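Local coordinates for protein methionine gamma-lyase (PDB 1PFF) that belongs to the pyridoxal phosphate-dependent enzymes of the cysteine and methionine metabolism family and assembles from four copies of its chain, at residues G312-V316 and Q317-D321; V200-A203 and A204-Q208; G291-K294 and E295-E298; D251-G254 and L255-K259; D163-A166 and K167-Q171. One frame throughout, in Å; residues are numbered along the deposited sequence.

Contact 1: G312-V316 and Q317-D321; sequences GCENV and QDIID
The N-cap of helix 316-328 is supplied by N315, whose OD1 accepts from Q317 N at 2.9 Å and so serves an amide N-H of the first turn. With CG of N315 anti to the backbone N (chi1 -172°), the amide swings forward over the start of the helix, where the Q317 donor approaches OD1 tilted modestly from the carbonyl plane. The carbonyl of N315 adds two weak bonds, from D318 N and, already in the i to i+4 pattern, from I319 N; the next, I320 N on V316 O, is full strength at 2.9 Å. D318 stays close to the cap as well, its OD2 lying 3.5 Å from N315 CB; a carboxylate here would probably interact favourably with the helix dipole. Q317 bends at chi2 (42°) and reaches one turn on, donating from NE2 to D321 OD1 at 2.9 Å. That acceptor lies in the plane of the Q317 amide but is itself met from above the carboxylate plane. On the inner side, I319 crosses E314 at about a right angle and brings CD1 to within 3.6 Å of E314 OE1, an oxygen that is hydrogen-bonded to S279. V316 and I320 run side by side, CG2 to CD1 4.0 Å. These two residues face helix 183-216, V316 resting on N206, K209 and V210 and I320 on F213. I319 packs on V268 and V311, C313 meets M198 of the second subunit, and the turn thus leads from strand 306-310 into the last helix of the chain.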
loop_
_atom_site.group_PDB
_atom_site.type_symbol
_atom_site.label_atom_id
_atom_site.label_comp_id
_atom_site.label_asym_id
_atom_site.label_seq_id
_atom_site.Cartn_x
_atom_site.Cartn_y
_atom_site.Cartn_z
ATOM N N GLY A 312 17.914 11.558 -17.316
ATOM C CA GLY A 312 16.528 11.623 -16.884
ATOM C C GLY A 312 15.675 12.540 -17.739
ATOM O O GLY A 312 16.078 12.940 -18.835
ATOM N N CYS A 313 14.500 12.896 -17.221
ATOM C CA CYS A 313 13.524 13.668 -17.979
ATOM C C CYS A 313 13.502 15.159 -17.650
ATOM O O CYS A 313 12.584 15.863 -18.072
ATOM C CB CYS A 313 12.131 13.087 -17.764
ATOM S SG CYS A 313 11.995 11.392 -18.342
ATOM N N GLU A 314 14.507 15.633 -16.921
ATOM C CA GLU A 314 14.630 17.061 -16.596
ATOM C C GLU A 314 14.788 17.885 -17.876
ATOM O O GLU A 314 15.066 17.330 -18.943
ATOM C CB GLU A 314 15.837 17.307 -15.679
ATOM C CG GLU A 314 15.824 16.540 -14.359
ATOM C CD GLU A 314 16.647 15.259 -14.402
ATOM O OE1 GLU A 314 16.802 14.671 -15.496
ATOM O OE2 GLU A 314 17.135 14.835 -13.335
ATOM N N ASN A 315 14.612 19.207 -17.778
ATOM C CA ASN A 315 14.970 20.100 -18.880
ATOM C C ASN A 315 16.402 19.801 -19.304
ATOM O O ASN A 315 17.308 19.831 -18.473
ATOM C CB ASN A 315 14.855 21.566 -18.453
ATOM C CG ASN A 315 15.032 22.544 -19.618
ATOM O OD1 ASN A 315 15.916 22.394 -20.467
ATOM N ND2 ASN A 315 14.192 23.567 -19.641
ATOM N N VAL A 316 16.604 19.505 -20.585
ATOM C CA VAL A 316 17.922 19.075 -21.073
ATOM C C VAL A 316 19.013 20.122 -20.831
ATOM O O VAL A 316 20.158 19.777 -20.557
ATOM C CB VAL A 316 17.885 18.619 -22.572
ATOM C CG1 VAL A 316 17.620 19.793 -23.523
ATOM C CG2 VAL A 316 19.163 17.872 -22.939
ATOM N N GLN A 317 18.642 21.394 -20.918
ATOM C CA GLN A 317 19.592 22.485 -20.715
ATOM C C GLN A 317 20.136 22.488 -19.285
ATOM O O GLN A 317 21.312 22.740 -19.086
ATOM C CB GLN A 317 18.959 23.834 -21.069
ATOM C CG GLN A 317 19.964 24.944 -21.424
ATOM C CD GLN A 317 21.112 24.459 -22.298
ATOM O OE1 GLN A 317 20.890 24.008 -23.421
ATOM N NE2 GLN A 317 22.338 24.531 -21.775
ATOM N N ASP A 318 19.276 22.199 -18.303
ATOM C CA ASP A 318 19.699 22.075 -16.904
ATOM C C ASP A 318 20.702 20.946 -16.707
ATOM O O ASP A 318 21.654 21.079 -15.933
ATOM C CB ASP A 318 18.506 21.808 -15.997
ATOM C CG ASP A 318 17.554 22.974 -15.915
ATOM O OD1 ASP A 318 17.967 24.128 -16.181
ATOM O OD2 ASP A 318 16.366 22.811 -15.576
ATOM N N ILE A 319 20.475 19.834 -17.401
ATOM C CA ILE A 319 21.381 18.697 -17.331
ATOM C C ILE A 319 22.720 19.097 -17.934
ATOM O O ILE A 319 23.759 18.882 -17.319
ATOM C CB ILE A 319 20.794 17.461 -18.063
ATOM C CG1 ILE A 319 19.432 17.064 -17.464
ATOM C CG2 ILE A 319 21.783 16.294 -18.029
ATOM C CD1 ILE A 319 18.710 15.942 -18.246
ATOM N N ILE A 320 22.684 19.693 -19.127
ATOM C CA ILE A 320 23.907 20.126 -19.805
ATOM C C ILE A 320 24.657 21.168 -18.963
ATOM O O ILE A 320 25.874 21.075 -18.801
ATOM C CB ILE A 320 23.611 20.620 -21.259
ATOM C CG1 ILE A 320 23.198 19.427 -22.144
ATOM C CG2 ILE A 320 24.838 21.298 -21.874
ATOM C CD1 ILE A 320 22.594 19.818 -23.506
ATOM N N ASP A 321 23.926 22.130 -18.407
ATOM C CA ASP A 321 24.531 23.165 -17.553
ATOM C C ASP A 321 25.334 22.564 -16.396
ATOM O O ASP A 321 26.460 22.984 -16.133
ATOM C CB ASP A 321 23.456 24.130 -17.016
ATOM C CG ASP A 321 22.930 25.073 -18.085
ATOM O OD1 ASP A 321 23.519 25.114 -19.189
ATOM O OD2 ASP A 321 21.925 25.808 -17.923
#

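Contact 2: V200-A203 and A204-Q208; sequences VKRA and AENAQ
A204 N donates to V200 O at 3.0 Å, one of five successive i to i+4 bonds followed here in this alpha-helical piece of the long helix 183-216. The methyl of A204 lies against the same V200 carbonyl. E205 follows, its N bonded to K201 O, and its extended side chain lies back across R202: OE1 comes in at the edge of the guanidinium, near its plane, but stops 4.0 Å from R202 NH1, beyond salt-bridge distance, so any attraction between the opposite charges is probably modest. The two flat groups are turned 34° apart. K201 itself pairs with D197 and packs on N315 of the second subunit. N206 bonds through its N to R202 O at 2.9 Å, and its side chain, CG beside the backbone N (chi1 -75°), leans over that same oxygen, with CG 3.3 Å from R202 O. The buried ND2 is turned outward from the helix to the loop before helix 316-328, where G312 O accepts from it. A207 N closes on A203 O, and A203 and A207 both keep small methyls on a buried flank. Q208, whose NE2 is hydrogen-bonded to E212, continues the ladder with its N 3.0 Å from A204 O.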
loop_
_atom_site.group_PDB
_atom_site.type_symbol
_atom_site.label_atom_id
_atom_site.label_comp_id
_atom_site.label_asym_id
_atom_site.label_seq_id
_atom_site.Cartn_x
_atom_site.Cartn_y
_atom_site.Cartn_z
ATOM N N VAL A 200 10.430 7.251 -21.392
ATOM C CA VAL A 200 11.476 6.639 -22.206
ATOM C C VAL A 200 11.895 7.555 -23.353
ATOM O O VAL A 200 13.095 7.751 -23.596
ATOM C CB VAL A 200 11.061 5.254 -22.718
ATOM C CG1 VAL A 200 11.956 4.794 -23.895
ATOM C CG2 VAL A 200 11.153 4.250 -21.586
ATOM N N LYS A 201 10.910 8.142 -24.026
ATOM C CA LYS A 201 11.182 8.987 -25.183
ATOM C C LYS A 201 11.819 10.324 -24.819
ATOM O O LYS A 201 12.786 10.747 -25.461
ATOM C CB LYS A 201 9.907 9.167 -26.022
ATOM C CG LYS A 201 9.420 7.837 -26.626
ATOM C CD LYS A 201 8.272 8.026 -27.611
ATOM C CE LYS A 201 8.087 6.760 -28.441
ATOM N NZ LYS A 201 6.713 6.650 -28.973
ATOM N N ARG A 202 11.310 10.984 -23.783
ATOM C CA ARG A 202 11.953 12.229 -23.327
ATOM C C ARG A 202 13.383 11.996 -22.837
ATOM O O ARG A 202 14.277 12.786 -23.154
ATOM C CB ARG A 202 11.134 12.954 -22.258
ATOM C CG ARG A 202 11.719 14.350 -21.879
ATOM C CD ARG A 202 11.397 15.470 -22.883
ATOM N NE ARG A 202 10.238 16.260 -22.446
ATOM C CZ ARG A 202 9.285 16.739 -23.249
ATOM N NH1 ARG A 202 9.333 16.534 -24.559
ATOM N NH2 ARG A 202 8.273 17.432 -22.739
ATOM N N ALA A 203 13.603 10.930 -22.067
ATOM C CA ALA A 203 14.974 10.614 -21.628
ATOM C C ALA A 203 15.910 10.351 -22.811
ATOM O O ALA A 203 17.046 10.843 -22.824
ATOM C CB ALA A 203 14.987 9.439 -20.665
ATOM N N ALA A 204 15.441 9.577 -23.793
ATOM C CA ALA A 204 16.257 9.270 -24.976
ATOM C C ALA A 204 16.541 10.518 -25.799
ATOM O O ALA A 204 17.652 10.692 -26.301
ATOM C CB ALA A 204 15.604 8.187 -25.848
ATOM N N GLU A 205 15.518 11.363 -25.956
ATOM C CA GLU A 205 15.660 12.650 -26.632
ATOM C C GLU A 205 16.714 13.504 -25.966
ATOM O O GLU A 205 17.575 14.056 -26.644
ATOM C CB GLU A 205 14.336 13.414 -26.626
ATOM C CG GLU A 205 13.627 13.375 -27.954
ATOM C CD GLU A 205 12.132 13.619 -27.837
ATOM O OE1 GLU A 205 11.687 14.255 -26.856
ATOM O OE2 GLU A 205 11.403 13.147 -28.729
ATOM N N ASN A 206 16.613 13.628 -24.641
ATOM C CA ASN A 206 17.596 14.340 -23.849
ATOM C C ASN A 206 18.961 13.701 -24.047
ATOM O O ASN A 206 19.949 14.397 -24.212
ATOM C CB ASN A 206 17.237 14.302 -22.358
ATOM C CG ASN A 206 16.083 15.241 -21.994
ATOM O OD1 ASN A 206 15.582 15.999 -22.829
ATOM N ND2 ASN A 206 15.655 15.183 -20.730
ATOM N N ALA A 207 19.007 12.370 -24.039
ATOM C CA ALA A 207 20.291 11.671 -24.088
ATOM C C ALA A 207 21.062 11.922 -25.389
ATOM O O ALA A 207 22.274 12.118 -25.349
ATOM C CB ALA A 207 20.110 10.162 -23.824
ATOM N N GLN A 208 20.369 11.930 -26.533
ATOM C CA GLN A 208 21.019 12.279 -27.814
ATOM C C GLN A 208 21.718 13.640 -27.682
ATOM O O GLN A 208 22.879 13.800 -28.073
ATOM C CB GLN A 208 20.009 12.293 -28.981
ATOM C CG GLN A 208 20.651 12.511 -30.371
ATOM C CD GLN A 208 21.579 11.363 -30.790
ATOM O OE1 GLN A 208 21.235 10.200 -30.616
ATOM N NE2 GLN A 208 22.739 11.695 -31.358
#

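Contact 3: G291-K294 and E295-E298; sequences GVPK and EERE
P293 and R297 open the first turn of helix 294-299: P293, at the N-cap position, offers its carbonyl to R297 N at 3.1 Å and more weakly to E296 N. E298 N then donates to K294 O at 3.0 Å, and the helix is under way. Among the side chains, V292 meets the stem of R297, CB to CG 3.8 Å, before the arginine bends at chi3 (-54°) and lays its guanidinium beside the backbone. K294 CA sits 3.7 Å above that plane, over its centre, and K294 CB and CG extend the cover on the same flank. The guanidinium charge is met by D304 at NH2, while NH1 gives a weak bond to H289 O; those partners probably fix its rotation. P293 and E296 lie alongside one another, CB to CG 3.8 Å, on the exposed flank of the turn. The salt bridge is an i to i+4 pair at the surface: K294 runs out extended, then turns at chi4 (-82°) to bring NZ onto the syn lone pair of E298 OE2 at 2.6 Å. A water closes a ring between the two residues, accepting from K294 NZ and donating to the second carboxylate oxygen, E298 OE1, at 2.7 Å.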
loop_
_atom_site.group_PDB
_atom_site.type_symbol
_atom_site.label_atom_id
_atom_site.label_comp_id
_atom_site.label_asym_id
_atom_site.label_seq_id
_atom_site.Cartn_x
_atom_site.Cartn_y
_atom_site.Cartn_z
ATOM N N GLY A 291 35.197 -3.542 -5.005
ATOM C CA GLY A 291 35.613 -4.814 -4.426
ATOM C C GLY A 291 36.200 -5.818 -5.410
ATOM O O GLY A 291 36.789 -6.826 -5.000
ATOM N N VAL A 292 36.043 -5.547 -6.702
ATOM C CA VAL A 292 36.565 -6.421 -7.747
ATOM C C VAL A 292 38.007 -6.020 -8.059
ATOM O O VAL A 292 38.277 -4.834 -8.274
ATOM C CB VAL A 292 35.699 -6.357 -9.042
ATOM C CG1 VAL A 292 36.117 -7.433 -10.039
ATOM C CG2 VAL A 292 34.215 -6.486 -8.715
ATOM N N PRO A 293 38.930 -6.991 -8.078
ATOM C CA PRO A 293 40.334 -6.711 -8.409
ATOM C C PRO A 293 40.441 -5.915 -9.711
ATOM O O PRO A 293 39.781 -6.268 -10.693
ATOM C CB PRO A 293 40.943 -8.109 -8.583
ATOM C CG PRO A 293 40.107 -8.993 -7.719
ATOM C CD PRO A 293 38.710 -8.421 -7.783
ATOM N N LYS A 294 41.260 -4.863 -9.702
ATOM C CA LYS A 294 41.385 -3.927 -10.829
ATOM C C LYS A 294 41.527 -4.614 -12.193
ATOM O O LYS A 294 40.792 -4.298 -13.132
ATOM C CB LYS A 294 42.555 -2.956 -10.596
ATOM C CG LYS A 294 42.614 -1.784 -11.575
ATOM C CD LYS A 294 43.711 -0.789 -11.197
ATOM C CE LYS A 294 43.944 0.239 -12.302
ATOM N NZ LYS A 294 44.844 -0.274 -13.385
ATOM N N GLU A 295 42.464 -5.554 -12.283
ATOM C CA GLU A 295 42.761 -6.257 -13.530
ATOM C C GLU A 295 41.569 -7.059 -14.050
ATOM O O GLU A 295 41.416 -7.242 -15.264
ATOM C CB GLU A 295 43.976 -7.174 -13.361
ATOM C CG GLU A 295 45.214 -6.478 -12.819
ATOM C CD GLU A 295 46.449 -7.358 -12.883
ATOM O OE1 GLU A 295 46.386 -8.517 -12.420
ATOM O OE2 GLU A 295 47.484 -6.889 -13.399
ATOM N N GLU A 296 40.731 -7.523 -13.125
ATOM C CA GLU A 296 39.519 -8.265 -13.468
ATOM C C GLU A 296 38.426 -7.347 -14.009
ATOM O O GLU A 296 37.695 -7.724 -14.924
ATOM C CB GLU A 296 39.002 -9.034 -12.257
ATOM C CG GLU A 296 39.977 -10.077 -11.733
ATOM C CD GLU A 296 39.280 -11.311 -11.202
ATOM O OE1 GLU A 296 38.060 -11.242 -10.927
ATOM O OE2 GLU A 296 39.957 -12.349 -11.064
ATOM N N ARG A 297 38.310 -6.152 -13.434
ATOM C CA ARG A 297 37.408 -5.129 -13.961
ATOM C C ARG A 297 37.795 -4.811 -15.404
ATOM O O ARG A 297 36.936 -4.738 -16.287
ATOM C CB ARG A 297 37.478 -3.847 -13.119
ATOM C CG ARG A 297 37.009 -3.989 -11.677
ATOM C CD ARG A 297 36.799 -2.668 -10.953
ATOM N NE ARG A 297 37.970 -1.787 -11.000
ATOM C CZ ARG A 297 38.684 -1.420 -9.938
ATOM N NH1 ARG A 297 38.373 -1.871 -8.725
ATOM N NH2 ARG A 297 39.718 -0.604 -10.085
ATOM N N GLU A 298 39.097 -4.644 -15.623
ATOM C CA GLU A 298 39.665 -4.245 -16.910
ATOM C C GLU A 298 39.564 -5.326 -17.988
ATOM O O GLU A 298 39.269 -5.029 -19.153
ATOM C CB GLU A 298 41.123 -3.808 -16.716
ATOM C CG GLU A 298 41.251 -2.530 -15.899
ATOM C CD GLU A 298 42.638 -2.291 -15.336
ATOM O OE1 GLU A 298 43.465 -3.234 -15.292
ATOM O OE2 GLU A 298 42.906 -1.138 -14.936
HETATM O O HOH W 1 45.760 -2.793 -13.934
#

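Contact 4: D251-G254 and L255-K259; sequences DVDG and LEKAK
V252 and A258 make the apolar part of this strand-to-helix turn, which leads from strand 247-251 into helix 255-263. With CG1 of V252 anti to the carbonyl carbon (chi1 -67°), the other methyl, CG2, stands between N and the carbonyl carbon and from there reaches forward to A258 CB at 3.7 Å and A258 N at 3.6 Å. Both residues also lean on I307 of the neighbouring strand 306-310, so the helix start is buried on that side.

The backbone bonds come next. D253 is the centre of an inverse gamma turn, in which G254 N gives a weak bond to V252 O. G254 follows at the N-cap position with a positive phi of 99°, a conformation that glycine adopts readily, and having no side chain it caps the helix with none. Its carbonyl nevertheless starts the helical pattern, accepting from A258 N at 3.2 Å.

The third kind of contact is made by the hydrocarbon part of a lysine. K257 stretches back over the gamma turn, CG 3.3 Å from D253 O, and its CD packs on D253 CB at 3.7 Å. The chain then bends at chi4 (-60°), which leaves NZ 5.4 Å from D253 OD2.

At that separation the opposite charges can favour each other only through space, probably weakly and screened by solvent at this exposed edge. Within the contact itself, then, the turn is held chiefly by apolar packing and by one clear backbone hydrogen bond.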
loop_
_atom_site.group_PDB
_atom_site.type_symbol
_atom_site.label_atom_id
_atom_site.label_comp_id
_atom_site.label_asym_id
_atom_site.label_seq_id
_atom_site.Cartn_x
_atom_site.Cartn_y
_atom_site.Cartn_z
ATOM N N ASP A 251 34.518 8.279 -21.145
ATOM C CA ASP A 251 35.817 8.343 -20.498
ATOM C C ASP A 251 36.207 9.778 -20.209
ATOM O O ASP A 251 36.049 10.672 -21.050
ATOM C CB ASP A 251 36.899 7.689 -21.357
ATOM C CG ASP A 251 36.748 6.192 -21.446
ATOM O OD1 ASP A 251 36.135 5.589 -20.531
ATOM O OD2 ASP A 251 37.201 5.537 -22.410
ATOM N N VAL A 252 36.697 9.991 -18.996
ATOM C CA VAL A 252 37.516 11.153 -18.717
ATOM C C VAL A 252 38.943 10.652 -18.479
ATOM O O VAL A 252 39.228 9.445 -18.523
ATOM C CB VAL A 252 37.019 12.004 -17.522
ATOM C CG1 VAL A 252 35.667 12.671 -17.839
ATOM C CG2 VAL A 252 36.962 11.182 -16.227
ATOM N N ASP A 253 40.153 11.746 -18.336
ATOM C CA ASP A 253 41.543 11.357 -18.194
ATOM C C ASP A 253 41.834 10.896 -16.765
ATOM O O ASP A 253 42.425 11.635 -15.981
ATOM C CB ASP A 253 42.423 12.533 -18.587
ATOM C CG ASP A 253 43.849 12.131 -18.841
ATOM O OD1 ASP A 253 44.157 10.918 -18.827
ATOM O OD2 ASP A 253 44.732 12.980 -19.069
ATOM N N GLY A 254 41.421 9.671 -16.436
ATOM C CA GLY A 254 41.793 9.067 -15.161
ATOM C C GLY A 254 40.776 9.118 -14.035
ATOM O O GLY A 254 39.858 9.937 -14.042
ATOM N N LEU A 255 40.964 8.244 -13.047
ATOM C CA LEU A 255 40.036 8.099 -11.925
ATOM C C LEU A 255 39.863 9.381 -11.107
ATOM O O LEU A 255 38.743 9.745 -10.717
ATOM C CB LEU A 255 40.493 6.962 -11.009
ATOM C CG LEU A 255 39.599 6.619 -9.815
ATOM C CD1 LEU A 255 39.626 5.112 -9.549
ATOM C CD2 LEU A 255 40.014 7.400 -8.568
ATOM N N GLU A 256 40.982 10.053 -10.842
ATOM C CA GLU A 256 40.974 11.255 -10.016
ATOM C C GLU A 256 40.167 12.380 -10.670
ATOM O O GLU A 256 39.459 13.118 -9.984
ATOM C CB GLU A 256 42.406 11.684 -9.702
ATOM C CG GLU A 256 43.072 10.816 -8.629
ATOM C CD GLU A 256 43.507 9.443 -9.139
ATOM O OE1 GLU A 256 43.667 9.268 -10.370
ATOM O OE2 GLU A 256 43.694 8.539 -8.297
ATOM N N LYS A 257 40.265 12.490 -11.991
ATOM C CA LYS A 257 39.462 13.456 -12.756
ATOM C C LYS A 257 37.967 13.126 -12.700
ATOM O O LYS A 257 37.132 14.021 -12.570
ATOM C CB LYS A 257 39.950 13.533 -14.208
ATOM C CG LYS A 257 41.284 14.266 -14.359
ATOM C CD LYS A 257 41.467 14.818 -15.774
ATOM C CE LYS A 257 42.891 15.300 -16.024
ATOM N NZ LYS A 257 43.301 16.381 -15.082
ATOM N N ALA A 258 37.639 11.836 -12.788
ATOM C CA ALA A 258 36.258 11.380 -12.632
ATOM C C ALA A 258 35.683 11.771 -11.268
ATOM O O ALA A 258 34.579 12.291 -11.195
ATOM C CB ALA A 258 36.150 9.875 -12.867
ATOM N N LYS A 259 36.448 11.543 -10.202
ATOM C CA LYS A 259 36.016 11.896 -8.846
ATOM C C LYS A 259 35.722 13.389 -8.705
ATOM O O LYS A 259 34.735 13.773 -8.073
ATOM C CB LYS A 259 37.071 11.478 -7.814
ATOM C CG LYS A 259 36.955 10.026 -7.340
ATOM C CD LYS A 259 36.155 9.916 -6.036
ATOM C CE LYS A 259 35.483 8.545 -5.911
ATOM N NZ LYS A 259 33.998 8.639 -5.766
#

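Contact 5: D163-A166 and K167-Q171; sequences DIIA and KVKSQ. With EDO (1,2-ethanediol), chain M.
S170 grips A166 twice: its N and its OG both bond to A166 O, at 3.0 Å and 2.9 Å, and reach that oxygen from opposite faces of the carbonyl plane. The hydroxyl can fold back onto the preceding turn because OG stands between the backbone N and carbonyl carbon (chi1 65°). V168 N on I164 O and K169 N on I165 O carry the same helical ladder. Apolar branches follow it, with I164 CG2 to V168 CG2 at 4.1 Å, and the stem of K169 crossing I165 so that CE lies 4.0 Å from I165 CG2. Farther out, K169 NZ pairs with E4, and K167 runs extended to a 1,2-ethanediol, where NZ gives O2 a weak bond of 3.2 Å. I165 rests on A15 and A17 of strand 15-19 and V158 of strand 156-160, while I164 and V168 press on F33 of helix 22-33. Q171, at the end of the wider pi-type turn 168-171, bonds to Q57 of the third subunit. One flank of helix 162-177 thus packs against strands 15-19 and 156-160, at one end of the seven-stranded mixed sheet, the core of the large domain in the aminotransferase-like fold of pyridoxal phosphate enzymes.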
loop_
_atom_site.group_PDB
_atom_site.type_symbol
_atom_site.label_atom_id
_atom_site.label_comp_id
_atom_site.label_asym_id
_atom_site.label_seq_id
_atom_site.Cartn_x
_atom_site.Cartn_y
_atom_site.Cartn_z
ATOM N N ASP A 163 3.229 -21.158 -23.938
ATOM C CA ASP A 163 3.733 -22.422 -23.413
ATOM C C ASP A 163 5.053 -22.284 -22.637
ATOM O O ASP A 163 5.230 -22.933 -21.603
ATOM C CB ASP A 163 3.746 -23.527 -24.490
ATOM C CG ASP A 163 4.794 -23.319 -25.578
ATOM O OD1 ASP A 163 5.363 -22.215 -25.729
ATOM O OD2 ASP A 163 5.106 -24.250 -26.357
ATOM N N ILE A 164 5.949 -21.417 -23.109
ATOM C CA ILE A 164 7.160 -21.068 -22.359
ATOM C C ILE A 164 6.823 -20.374 -21.025
ATOM O O ILE A 164 7.323 -20.779 -19.972
ATOM C CB ILE A 164 8.123 -20.196 -23.207
ATOM C CG1 ILE A 164 8.752 -21.033 -24.328
ATOM C CG2 ILE A 164 9.233 -19.589 -22.319
ATOM C CD1 ILE A 164 9.485 -20.218 -25.377
ATOM N N ILE A 165 5.972 -19.346 -21.073
ATOM C CA ILE A 165 5.570 -18.632 -19.855
ATOM C C ILE A 165 4.863 -19.531 -18.844
ATOM O O ILE A 165 5.019 -19.346 -17.638
ATOM C CB ILE A 165 4.704 -17.391 -20.183
ATOM C CG1 ILE A 165 5.532 -16.325 -20.925
ATOM C CG2 ILE A 165 4.069 -16.823 -18.892
ATOM C CD1 ILE A 165 6.860 -15.966 -20.226
ATOM N N ALA A 166 4.082 -20.495 -19.331
ATOM C CA ALA A 166 3.490 -21.510 -18.456
ATOM C C ALA A 166 4.552 -22.203 -17.592
ATOM O O ALA A 166 4.359 -22.359 -16.399
ATOM C CB ALA A 166 2.702 -22.538 -19.262
ATOM N N LYS A 167 5.668 -22.598 -18.203
ATOM C CA LYS A 167 6.779 -23.256 -17.493
ATOM C C LYS A 167 7.565 -22.294 -16.605
ATOM O O LYS A 167 7.975 -22.649 -15.496
ATOM C CB LYS A 167 7.726 -23.927 -18.492
ATOM C CG LYS A 167 7.143 -25.164 -19.155
ATOM C CD LYS A 167 8.213 -25.920 -19.932
ATOM C CE LYS A 167 7.671 -27.247 -20.454
ATOM N NZ LYS A 167 8.423 -27.712 -21.661
ATOM N N VAL A 168 7.777 -21.073 -17.095
ATOM C CA VAL A 168 8.438 -20.029 -16.309
ATOM C C VAL A 168 7.673 -19.812 -14.995
ATOM O O VAL A 168 8.286 -19.740 -13.934
ATOM C CB VAL A 168 8.588 -18.696 -17.104
ATOM C CG1 VAL A 168 9.057 -17.538 -16.189
ATOM C CG2 VAL A 168 9.538 -18.875 -18.283
ATOM N N LYS A 169 6.341 -19.753 -15.070
ATOM C CA LYS A 169 5.509 -19.535 -13.886
ATOM C C LYS A 169 5.487 -20.745 -12.962
ATOM O O LYS A 169 5.759 -20.628 -11.758
ATOM C CB LYS A 169 4.070 -19.184 -14.292
ATOM C CG LYS A 169 3.908 -17.775 -14.841
ATOM C CD LYS A 169 2.456 -17.447 -15.151
ATOM C CE LYS A 169 2.308 -15.959 -15.440
ATOM N NZ LYS A 169 0.888 -15.578 -15.670
ATOM N N SER A 170 5.154 -21.906 -13.521
ATOM C CA SER A 170 4.901 -23.082 -12.690
ATOM C C SER A 170 6.191 -23.723 -12.181
ATOM O O SER A 170 6.203 -24.325 -11.105
ATOM C CB SER A 170 3.995 -24.095 -13.406
ATOM O OG SER A 170 4.617 -24.636 -14.554
ATOM N N GLN A 171 7.281 -23.564 -12.925
ATOM C CA GLN A 171 8.571 -24.102 -12.490
ATOM C C GLN A 171 9.531 -23.002 -12.030
ATOM O O GLN A 171 9.926 -22.970 -10.872
ATOM C CB GLN A 171 9.196 -24.960 -13.591
ATOM C CG GLN A 171 8.321 -26.137 -14.006
ATOM C CD GLN A 171 9.050 -27.106 -14.894
ATOM O OE1 GLN A 171 10.223 -27.393 -14.662
ATOM N NE2 GLN A 171 8.362 -27.624 -15.913
HETATM C C1 EDO M . 10.686 -30.380 -23.895
HETATM O O1 EDO M . 9.935 -30.777 -22.756
HETATM C C2 EDO M . 10.757 -28.857 -23.972
HETATM O O2 EDO M . 11.370 -28.339 -22.799
#

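How the contacts relate
Along the chain the order is contact 5, 2, 4, 3, 1. Contact 5 lies on helix 162-177 against the seven-stranded sheet, and contact 2 on the long helix 183-216 that comes next, their centres about 35 Å apart. Contacts 4 and 1 each follow a strand of the five-stranded sheet, 247-251 and its neighbour 306-310. Contacts 1 and 2, centres about 10 Å apart, are the pair that touches, where the loop before the last helix meets helix 183-216. Contacts 3 and 4 are about 17 Å apart between centres, contacts 4 and 5 about 46 Å. The set thus samples both sheets of the chain, with helix 183-216 following the first and packing beside the last helix.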